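Local coordinates for BexL (Amycolatopsis orientalis, PDB 4XRW), which probably cyclises and aromatises the polyketide chain as a di-domain aromatase/cyclase of the type II polyketide synthase pathway to BE-7585A, at residues P213-R225 with V231-H243. Residues are numbered along the deposited sequence; the frame is centred on the assembly and turned at random.
Sequences PSPGLQVLRMDTR and VHTTESVRVCFPH
Side-on, the guanidinium of R238 grips the amide oxygen of Q218: OE1 takes NE at 2.9 Å and NH2 at 2.8 Å. Amide and guanidinium lie almost coplanar, 3° apart; NE arrives nearly along the C=O axis and NH2 on a lone pair. CD2 of L220 sits over one face of the guanidinium, toward its rim. NH2 also reaches V192 O, while Q218 NE2 bonds E212 and D193 O, fixing the amide's rotation. A leucine in place of R238 would probably leave the OE1 of buried Q218 without either donor, its amide then held by NE2 alone, and V192 O without this partner.

On the other face of the sheet, R221 NH1 forms a salt bridge with E235 OE1 at 2.9 Å, coming from above the carboxylate plane; E235 OE2 hydrogen-bonds T251 OG1. The bend of R221 at chi3 (66°) brings the guanidinium edge, NH1 leading, to that oxygen, the two planes 73° apart. Farther along, T233 OG1 donates to D223 OD1 at 2.7 Å. Back on the face of R238, a water joins M222 O to OG1 of T224 and of T234.

Paired backbone bonds run from Q218–R238 to T224–H232, making a regular antiparallel hairpin. L217 CD1 packs on V237 CG1 at 4.0 Å, beside V239. The hairpin lies inside the second domain's seven-stranded helix-grip sheet, between strands 205-212 and 245-250, with C240 against helix 185-193.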
loop_
_atom_site.group_PDB
_atom_site.type_symbol
_atom_site.label_atom_id
_atom_site.label_comp_id
_atom_site.label_asym_id
_atom_site.label_seq_id
_atom_site.Cartn_x
_atom_site.Cartn_y
_atom_site.Cartn_z
ATOM N N PRO A 213 17.460 -2.624 1.707
ATOM C CA PRO A 213 18.319 -1.443 1.574
ATOM C C PRO A 213 18.502 -0.691 2.897
ATOM O O PRO A 213 19.603 -0.254 3.210
ATOM C CB PRO A 213 17.570 -0.586 0.547
ATOM C CG PRO A 213 16.139 -0.953 0.719
ATOM C CD PRO A 213 16.186 -2.438 0.976
ATOM N N SER A 214 17.437 -0.586 3.673
ATOM C CA SER A 214 17.490 0.026 4.996
ATOM C C SER A 214 16.654 -0.816 5.950
ATOM O O SER A 214 15.733 -1.492 5.508
ATOM C CB SER A 214 16.986 1.458 4.941
ATOM O OG SER A 214 15.754 1.555 4.250
ATOM N N PRO A 215 16.949 -0.758 7.259
ATOM C CA PRO A 215 16.376 -1.705 8.231
ATOM C C PRO A 215 14.863 -1.676 8.241
ATOM O O PRO A 215 14.291 -0.610 8.402
ATOM C CB PRO A 215 16.925 -1.218 9.588
ATOM C CG PRO A 215 18.034 -0.276 9.257
ATOM C CD PRO A 215 17.683 0.329 7.932
ATOM N N GLY A 216 14.212 -2.818 8.038
ATOM C CA GLY A 216 12.755 -2.832 8.115
ATOM C C GLY A 216 12.014 -2.396 6.849
ATOM O O GLY A 216 10.795 -2.259 6.848
ATOM N N LEU A 217 12.749 -2.158 5.777
ATOM C CA LEU A 217 12.147 -1.888 4.484
ATOM C C LEU A 217 12.697 -2.921 3.521
ATOM O O LEU A 217 13.894 -2.950 3.268
ATOM C CB LEU A 217 12.463 -0.462 4.030
ATOM C CG LEU A 217 11.761 0.045 2.779
ATOM C CD1 LEU A 217 10.285 -0.162 2.795
ATOM C CD2 LEU A 217 12.061 1.565 2.631
ATOM N N GLN A 218 11.830 -3.779 2.993
ATOM C CA GLN A 218 12.260 -4.922 2.192
ATOM C C GLN A 218 11.642 -4.889 0.785
ATOM O O GLN A 218 10.456 -4.501 0.651
ATOM C CB GLN A 218 11.843 -6.214 2.874
ATOM C CG GLN A 218 12.432 -6.476 4.228
ATOM C CD GLN A 218 11.910 -7.753 4.839
ATOM O OE1 GLN A 218 10.786 -8.162 4.580
ATOM N NE2 GLN A 218 12.740 -8.406 5.634
ATOM N N VAL A 219 12.425 -5.302 -0.226
ATOM C CA VAL A 219 11.910 -5.594 -1.537
ATOM C C VAL A 219 12.044 -7.105 -1.673
ATOM O O VAL A 219 13.142 -7.647 -1.704
ATOM C CB VAL A 219 12.649 -4.842 -2.650
ATOM C CG1 VAL A 219 12.069 -5.222 -3.994
ATOM C CG2 VAL A 219 12.536 -3.345 -2.404
ATOM N N LEU A 220 10.908 -7.772 -1.656
ATOM C CA LEU A 220 10.885 -9.244 -1.634
ATOM C C LEU A 220 10.474 -9.725 -2.995
ATOM O O LEU A 220 9.360 -9.495 -3.430
ATOM C CB LEU A 220 9.943 -9.738 -0.546
ATOM C CG LEU A 220 9.701 -11.239 -0.485
ATOM C CD1 LEU A 220 11.031 -11.977 -0.316
ATOM C CD2 LEU A 220 8.742 -11.493 0.689
ATOM N N ARG A 221 11.415 -10.349 -3.694
ATOM C CA ARG A 221 11.124 -11.027 -4.918
ATOM C C ARG A 221 11.234 -12.507 -4.684
ATOM O O ARG A 221 12.208 -12.969 -4.076
ATOM C CB ARG A 221 12.056 -10.591 -6.034
ATOM C CG ARG A 221 11.894 -9.145 -6.362
ATOM C CD ARG A 221 12.932 -8.724 -7.420
ATOM N NE ARG A 221 12.698 -9.378 -8.714
ATOM C CZ ARG A 221 11.948 -8.863 -9.702
ATOM N NH1 ARG A 221 11.337 -7.702 -9.560
ATOM N NH2 ARG A 221 11.814 -9.518 -10.834
ATOM N N MET A 222 10.217 -13.234 -5.105
ATOM C CA MET A 222 10.279 -14.683 -4.903
ATOM C C MET A 222 9.649 -15.470 -6.011
ATOM O O MET A 222 8.775 -14.994 -6.709
ATOM C CB MET A 222 9.669 -15.054 -3.567
ATOM C CG MET A 222 8.301 -14.627 -3.325
ATOM S SD MET A 222 7.926 -14.962 -1.574
ATOM C CE MET A 222 6.677 -16.219 -1.745
ATOM N N ASP A 223 10.199 -16.672 -6.187
ATOM C CA ASP A 223 9.744 -17.659 -7.135
ATOM C C ASP A 223 8.892 -18.690 -6.444
ATOM O O ASP A 223 9.313 -19.284 -5.431
ATOM C CB ASP A 223 10.928 -18.366 -7.775
ATOM C CG ASP A 223 11.606 -17.547 -8.832
ATOM O OD1 ASP A 223 11.260 -16.353 -9.038
ATOM O OD2 ASP A 223 12.517 -18.105 -9.454
ATOM N N THR A 224 7.698 -18.889 -6.964
ATOM C CA THR A 224 6.762 -19.830 -6.370
ATOM C C THR A 224 6.191 -20.769 -7.420
ATOM O O THR A 224 6.214 -20.461 -8.602
ATOM C CB THR A 224 5.613 -19.133 -5.710
ATOM O OG1 THR A 224 4.998 -18.257 -6.662
ATOM C CG2 THR A 224 6.102 -18.327 -4.539
ATOM N N ARG A 225 5.689 -21.913 -6.963
ATOM C CA ARG A 225 4.903 -22.788 -7.823
ATOM C C ARG A 225 3.502 -22.866 -7.269
ATOM O O ARG A 225 3.322 -23.159 -6.093
ATOM C CB ARG A 225 5.509 -24.183 -7.900
ATOM C CG ARG A 225 4.640 -25.115 -8.757
ATOM C CD ARG A 225 5.096 -26.551 -8.706
ATOM N NE ARG A 225 5.956 -26.888 -9.828
ATOM C CZ ARG A 225 7.196 -27.358 -9.723
ATOM N NH1 ARG A 225 7.763 -27.547 -8.530
ATOM N NH2 ARG A 225 7.878 -27.652 -10.824
ATOM N N VAL A 231 4.053 -21.341 -12.597
ATOM C CA VAL A 231 5.099 -20.797 -11.750
ATOM C C VAL A 231 5.171 -19.276 -11.904
ATOM O O VAL A 231 4.756 -18.710 -12.918
ATOM C CB VAL A 231 6.470 -21.435 -12.053
ATOM C CG1 VAL A 231 6.454 -22.913 -11.717
ATOM C CG2 VAL A 231 6.879 -21.217 -13.517
ATOM N N HIS A 232 5.670 -18.623 -10.869
ATOM C CA HIS A 232 5.624 -17.170 -10.785
ATOM C C HIS A 232 6.874 -16.569 -10.186
ATOM O O HIS A 232 7.599 -17.206 -9.425
ATOM C CB HIS A 232 4.421 -16.746 -9.975
ATOM C CG HIS A 232 3.130 -17.229 -10.542
ATOM N ND1 HIS A 232 2.437 -18.295 -10.009
ATOM C CD2 HIS A 232 2.429 -16.825 -11.629
ATOM C CE1 HIS A 232 1.349 -18.509 -10.725
ATOM N NE2 HIS A 232 1.321 -17.633 -11.713
ATOM N N THR A 233 7.147 -15.327 -10.584
ATOM C CA THR A 233 8.167 -14.499 -9.976
ATOM C C THR A 233 7.471 -13.176 -9.623
ATOM O O THR A 233 6.958 -12.508 -10.501
ATOM C CB THR A 233 9.370 -14.252 -10.881
ATOM O OG1 THR A 233 9.961 -15.509 -11.257
ATOM C CG2 THR A 233 10.402 -13.436 -10.151
ATOM N N THR A 234 7.431 -12.862 -8.335
ATOM C CA THR A 234 6.573 -11.819 -7.796
ATOM C C THR A 234 7.341 -10.922 -6.846
ATOM O O THR A 234 8.121 -11.416 -6.040
ATOM C CB THR A 234 5.391 -12.439 -7.022
ATOM O OG1 THR A 234 4.784 -13.460 -7.848
ATOM C CG2 THR A 234 4.366 -11.384 -6.713
ATOM N N GLU A 235 7.102 -9.609 -6.925
ATOM C CA GLU A 235 7.741 -8.654 -6.038
ATOM C C GLU A 235 6.692 -8.004 -5.164
ATOM O O GLU A 235 5.607 -7.656 -5.638
ATOM C CB GLU A 235 8.478 -7.594 -6.844
ATOM C CG GLU A 235 9.190 -6.520 -6.008
ATOM C CD GLU A 235 9.789 -5.415 -6.877
ATOM O OE1 GLU A 235 10.855 -5.670 -7.511
ATOM O OE2 GLU A 235 9.178 -4.303 -6.935
ATOM N N SER A 236 7.024 -7.838 -3.891
ATOM C CA SER A 236 6.303 -6.963 -2.988
ATOM C C SER A 236 7.278 -6.104 -2.192
ATOM O O SER A 236 8.457 -6.454 -2.041
ATOM C CB SER A 236 5.440 -7.778 -2.037
ATOM O OG SER A 236 6.297 -8.615 -1.264
ATOM N N VAL A 237 6.782 -4.991 -1.670
ATOM C CA VAL A 237 7.564 -4.150 -0.779
ATOM C C VAL A 237 6.932 -4.274 0.608
ATOM O O VAL A 237 5.700 -4.198 0.732
ATOM C CB VAL A 237 7.588 -2.688 -1.264
ATOM C CG1 VAL A 237 8.200 -1.792 -0.207
ATOM C CG2 VAL A 237 8.336 -2.597 -2.588
ATOM N N ARG A 238 7.744 -4.568 1.612
ATOM C CA ARG A 238 7.269 -4.786 2.970
ATOM C C ARG A 238 7.900 -3.791 3.944
ATOM O O ARG A 238 9.065 -3.414 3.821
ATOM C CB ARG A 238 7.583 -6.236 3.431
ATOM C CG ARG A 238 7.311 -7.256 2.370
ATOM C CD ARG A 238 7.072 -8.673 2.953
ATOM N NE ARG A 238 8.223 -9.094 3.746
ATOM C CZ ARG A 238 8.294 -10.233 4.433
ATOM N NH1 ARG A 238 7.274 -11.058 4.449
ATOM N NH2 ARG A 238 9.388 -10.532 5.108
ATOM N N VAL A 239 7.097 -3.389 4.901
ATOM C CA VAL A 239 7.523 -2.583 6.004
ATOM C C VAL A 239 7.359 -3.392 7.308
ATOM O O VAL A 239 6.242 -3.803 7.670
ATOM C CB VAL A 239 6.706 -1.285 6.096
ATOM C CG1 VAL A 239 7.310 -0.401 7.129
ATOM C CG2 VAL A 239 6.641 -0.548 4.721
ATOM N N CYS A 240 8.469 -3.555 8.012
ATOM C CA CYS A 240 8.564 -4.463 9.158
ATOM C C CYS A 240 8.733 -3.691 10.486
ATOM O O CYS A 240 9.607 -2.834 10.621
ATOM C CB CYS A 240 9.738 -5.415 8.913
ATOM S SG CYS A 240 9.625 -6.217 7.285
ATOM N N PHE A 241 7.905 -4.035 11.454
ATOM C CA PHE A 241 7.869 -3.404 12.781
ATOM C C PHE A 241 8.065 -4.520 13.837
ATOM O O PHE A 241 7.123 -5.219 14.153
ATOM C CB PHE A 241 6.545 -2.713 13.000
ATOM C CG PHE A 241 6.258 -1.599 12.010
ATOM C CD1 PHE A 241 6.690 -0.306 12.261
ATOM C CD2 PHE A 241 5.578 -1.852 10.846
ATOM C CE1 PHE A 241 6.437 0.730 11.361
ATOM C CE2 PHE A 241 5.318 -0.809 9.926
ATOM C CZ PHE A 241 5.756 0.471 10.194
ATOM N N PRO A 242 9.297 -4.696 14.325
ATOM C CA PRO A 242 9.619 -5.744 15.303
ATOM C C PRO A 242 8.819 -5.555 16.574
ATOM O O PRO A 242 8.818 -4.417 17.021
ATOM C CB PRO A 242 11.090 -5.528 15.593
ATOM C CG PRO A 242 11.616 -4.775 14.455
ATOM C CD PRO A 242 10.497 -3.977 13.881
ATOM N N HIS A 243 8.114 -6.549 17.124
ATOM C CA HIS A 243 7.919 -7.871 16.565
ATOM C C HIS A 243 6.447 -8.109 16.393
ATOM O O HIS A 243 5.963 -9.200 16.670
ATOM C CB HIS A 243 8.518 -8.942 17.489
ATOM C CG HIS A 243 9.994 -8.819 17.648
ATOM N ND1 HIS A 243 10.579 -8.253 18.758
ATOM C CD2 HIS A 243 11.009 -9.141 16.811
ATOM C CE1 HIS A 243 11.893 -8.248 18.608
ATOM N NE2 HIS A 243 12.181 -8.785 17.436
HETATM O O HOH W 1 6.623 -11.025 -3.229
HETATM O O HOH W 2 6.011 -15.666 -6.818
HETATM O O HOH W 3 2.637 -19.094 -7.012
#